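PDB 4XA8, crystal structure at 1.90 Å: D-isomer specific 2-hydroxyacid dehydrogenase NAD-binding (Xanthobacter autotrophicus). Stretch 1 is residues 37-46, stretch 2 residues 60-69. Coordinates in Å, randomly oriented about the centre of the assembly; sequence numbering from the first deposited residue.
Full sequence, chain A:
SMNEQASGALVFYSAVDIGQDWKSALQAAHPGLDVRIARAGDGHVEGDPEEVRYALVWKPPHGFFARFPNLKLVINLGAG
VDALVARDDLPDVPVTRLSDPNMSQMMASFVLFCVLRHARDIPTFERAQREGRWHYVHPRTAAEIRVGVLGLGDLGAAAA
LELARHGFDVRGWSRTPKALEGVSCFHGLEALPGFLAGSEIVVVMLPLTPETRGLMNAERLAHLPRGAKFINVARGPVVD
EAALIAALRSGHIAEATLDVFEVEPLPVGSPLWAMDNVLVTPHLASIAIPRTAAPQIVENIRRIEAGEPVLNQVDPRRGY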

# COMPACT_ATOMS: atom_id res chain seq x y z
N ILE A 37 -26.36 22.93 6.27
CA ILE A 37 -25.17 22.35 6.91
C ILE A 37 -25.10 22.92 8.31
O ILE A 37 -24.97 24.14 8.48
CB ILE A 37 -23.90 22.67 6.11
CG1 ILE A 37 -24.01 22.03 4.72
CG2 ILE A 37 -22.64 22.12 6.81
CD1 ILE A 37 -23.00 22.59 3.71
N ALA A 38 -25.20 22.04 9.31
CA ALA A 38 -25.05 22.45 10.70
C ALA A 38 -23.57 22.53 10.98
O ALA A 38 -22.81 21.67 10.51
CB ALA A 38 -25.68 21.45 11.65
N ARG A 39 -23.21 23.51 11.80
CA ARG A 39 -21.83 23.83 12.15
C ARG A 39 -21.24 22.79 13.09
O ARG A 39 -21.87 22.43 14.09
CB ARG A 39 -21.86 25.23 12.82
CG ARG A 39 -20.56 25.69 13.37
CD ARG A 39 -20.57 27.19 13.55
NE ARG A 39 -21.38 27.59 14.71
CZ ARG A 39 -21.69 28.85 14.98
NH1 ARG A 39 -21.27 29.83 14.18
NH2 ARG A 39 -22.41 29.16 16.05
N ALA A 40 -20.06 22.27 12.76
CA ALA A 40 -19.35 21.34 13.65
C ALA A 40 -19.23 21.96 15.05
O ALA A 40 -19.01 23.18 15.18
CB ALA A 40 -17.98 20.97 13.11
N GLY A 41 -19.40 21.14 16.08
CA GLY A 41 -19.24 21.60 17.45
C GLY A 41 -20.60 21.80 18.08
O GLY A 41 -21.11 20.92 18.74
N ASP A 42 -21.22 22.96 17.83
CA ASP A 42 -22.48 23.27 18.49
C ASP A 42 -23.68 22.84 17.66
O ASP A 42 -24.80 22.76 18.16
CB ASP A 42 -22.56 24.76 18.90
CG ASP A 42 -22.48 25.74 17.72
OD1 ASP A 42 -22.34 25.30 16.57
OD2 ASP A 42 -22.55 26.98 17.95
N GLY A 43 -23.46 22.54 16.38
CA GLY A 43 -24.57 22.17 15.52
C GLY A 43 -25.49 23.30 15.09
O GLY A 43 -26.59 23.06 14.56
N HIS A 44 -25.06 24.55 15.29
CA HIS A 44 -25.85 25.68 14.85
C HIS A 44 -26.15 25.58 13.36
O HIS A 44 -25.25 25.38 12.55
CB HIS A 44 -25.16 27.02 15.08
CG HIS A 44 -25.93 28.16 14.50
ND1 HIS A 44 -27.26 28.36 14.78
CD2 HIS A 44 -25.58 29.12 13.60
CE1 HIS A 44 -27.70 29.42 14.12
NE2 HIS A 44 -26.70 29.91 13.40
N VAL A 45 -27.41 25.73 13.02
CA VAL A 45 -27.86 25.64 11.65
C VAL A 45 -28.81 26.82 11.45
O VAL A 45 -29.62 27.11 12.32
CB VAL A 45 -28.51 24.26 11.38
CG1 VAL A 45 -29.74 24.00 12.25
CG2 VAL A 45 -28.85 24.09 9.91
N GLU A 46 -28.67 27.53 10.32
CA GLU A 46 -29.59 28.61 9.96
C GLU A 46 -30.95 28.09 9.52
O GLU A 46 -31.10 26.92 9.13
CB GLU A 46 -29.00 29.46 8.82
CG GLU A 46 -27.75 30.27 9.17
CD GLU A 46 -27.40 31.30 8.11
OE1 GLU A 46 -28.19 32.24 7.88
OE2 GLU A 46 -26.31 31.19 7.49
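Stretch 2 60-69: PPHGFFARFP

Stretch 2 packs as a compact loop against the irregular chain of stretch 1. It opens with a type II beta turn from Pro 61 to Phe 64, closed by Phe 64 N to Pro 61 O at 2.9 Å. A short 3-10 segment, Phe 65 to Arg 67, follows. The backbones come nearest at Asp 42 and Pro 61, whose CA atoms lie 6.6 Å apart. From Gly 41 on, the main contacts run in the same sense along both stretches, Pro 61 first, then Arg 67, then Phe 68. The contact is small, burying 313 Å² over both sides.

Along stretch 1, contact begins at Ala 38. Its CB points toward stretch 2 and meets the edge of the Phe 64 ring, with Ala 38 CB 3.9 Å from Phe 64 CE1. Arg 39 does not touch stretch 2. Its side chain forms a salt bridge with Asp 42, Arg 39 NH2 to Asp 42 OD2 at 2.9 Å. The CA-to-CB bond of Ala 40 points away. The carbonyl O of Gly 41 lies 3.4 Å from Pro 61 CG.

Asp 42 supplies the polar link. Its CA-to-CB bond points away from stretch 2, but its carbonyl O accepts a hydrogen bond from Arg 67 NH2 at 3.0 Å. Water 1 adds a bridge: it donates to Asp 42 O at 2.9 Å and accepts from Arg 67 NE at 2.7 Å.

Gly 43 has a positive phi of 74°, which favours glycine. A CB here would lie about 3.1 Å from Phe 64 CD1 and 3.4 Å from Pro 61 CG, so the close packing leaves little room for one. Its carbonyl C lies over one face of the Arg 67 guanidinium, 3.4 Å from Arg 67 NH2. Gly 43 O approaches the edge of the Phe 64 ring, 3.9 Å from Phe 64 CE1.

The CA-to-CB bond of His 44 points away. That of Val 45 points toward stretch 2 and ends the contact, with Val 45 CG1 4.0 Å from Phe 68 CZ at the ring edge. Glu 46 makes no contact.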

# COMPACT_ATOMS: atom_id res chain seq x y z
N PRO A 60 -23.65 13.43 16.07
CA PRO A 60 -24.00 14.83 16.29
C PRO A 60 -23.96 15.16 17.77
O PRO A 60 -23.89 14.24 18.58
CB PRO A 60 -25.42 14.95 15.70
CG PRO A 60 -25.98 13.58 15.78
CD PRO A 60 -24.81 12.66 15.57
N PRO A 61 -23.96 16.47 18.11
CA PRO A 61 -23.84 16.90 19.49
C PRO A 61 -25.02 16.41 20.33
O PRO A 61 -26.13 16.22 19.81
CB PRO A 61 -23.84 18.45 19.39
CG PRO A 61 -23.68 18.78 17.96
CD PRO A 61 -24.19 17.61 17.20
N HIS A 62 -24.78 16.18 21.62
CA HIS A 62 -25.84 15.78 22.57
C HIS A 62 -27.01 16.76 22.42
O HIS A 62 -26.81 17.98 22.39
CB HIS A 62 -25.29 15.77 24.01
N GLY A 63 -28.23 16.25 22.27
CA GLY A 63 -29.40 17.12 22.14
C GLY A 63 -29.67 17.65 20.73
O GLY A 63 -30.62 18.38 20.53
N PHE A 64 -28.85 17.26 19.74
CA PHE A 64 -29.00 17.81 18.39
C PHE A 64 -30.40 17.55 17.79
O PHE A 64 -31.03 18.45 17.21
CB PHE A 64 -27.92 17.22 17.49
CG PHE A 64 -27.99 17.68 16.06
CD1 PHE A 64 -27.55 18.95 15.69
CD2 PHE A 64 -28.44 16.82 15.08
CE1 PHE A 64 -27.58 19.33 14.35
CE2 PHE A 64 -28.46 17.21 13.74
CZ PHE A 64 -28.01 18.45 13.38
N PHE A 65 -30.91 16.34 17.94
CA PHE A 65 -32.16 16.02 17.26
C PHE A 65 -33.34 16.73 17.87
O PHE A 65 -34.38 16.84 17.21
CB PHE A 65 -32.45 14.52 17.26
CG PHE A 65 -31.46 13.72 16.47
CD1 PHE A 65 -31.38 13.86 15.09
CD2 PHE A 65 -30.63 12.80 17.11
CE1 PHE A 65 -30.47 13.12 14.36
CE2 PHE A 65 -29.71 12.06 16.37
CZ PHE A 65 -29.65 12.22 15.00
N ALA A 66 -33.20 17.23 19.10
CA ALA A 66 -34.31 17.90 19.76
C ALA A 66 -34.59 19.23 19.10
O ALA A 66 -35.63 19.83 19.36
CB ALA A 66 -34.04 18.11 21.24
N ARG A 67 -33.67 19.70 18.29
CA ARG A 67 -33.88 20.93 17.55
C ARG A 67 -34.97 20.82 16.48
O ARG A 67 -35.42 21.83 15.97
CB ARG A 67 -32.60 21.32 16.79
CG ARG A 67 -31.41 21.81 17.62
CD ARG A 67 -30.22 21.82 16.65
NE ARG A 67 -28.97 22.35 17.20
CZ ARG A 67 -28.63 23.64 17.22
NH1 ARG A 67 -29.45 24.57 16.76
NH2 ARG A 67 -27.46 24.00 17.74
N PHE A 68 -35.34 19.59 16.09
CA PHE A 68 -36.08 19.36 14.84
C PHE A 68 -37.31 18.53 15.15
O PHE A 68 -37.28 17.31 14.99
CB PHE A 68 -35.15 18.63 13.83
CG PHE A 68 -33.81 19.29 13.67
CD1 PHE A 68 -33.71 20.56 13.14
CD2 PHE A 68 -32.64 18.65 14.07
CE1 PHE A 68 -32.49 21.19 13.00
CE2 PHE A 68 -31.42 19.27 13.95
CZ PHE A 68 -31.33 20.54 13.41
N PRO A 69 -38.39 19.18 15.65
CA PRO A 69 -39.56 18.41 16.08
C PRO A 69 -40.24 17.60 14.96
O PRO A 69 -40.79 16.54 15.24
CB PRO A 69 -40.50 19.47 16.69
CG PRO A 69 -40.08 20.77 16.14
CD PRO A 69 -38.63 20.63 15.68
O HOH W 1 -27.09 20.94 18.50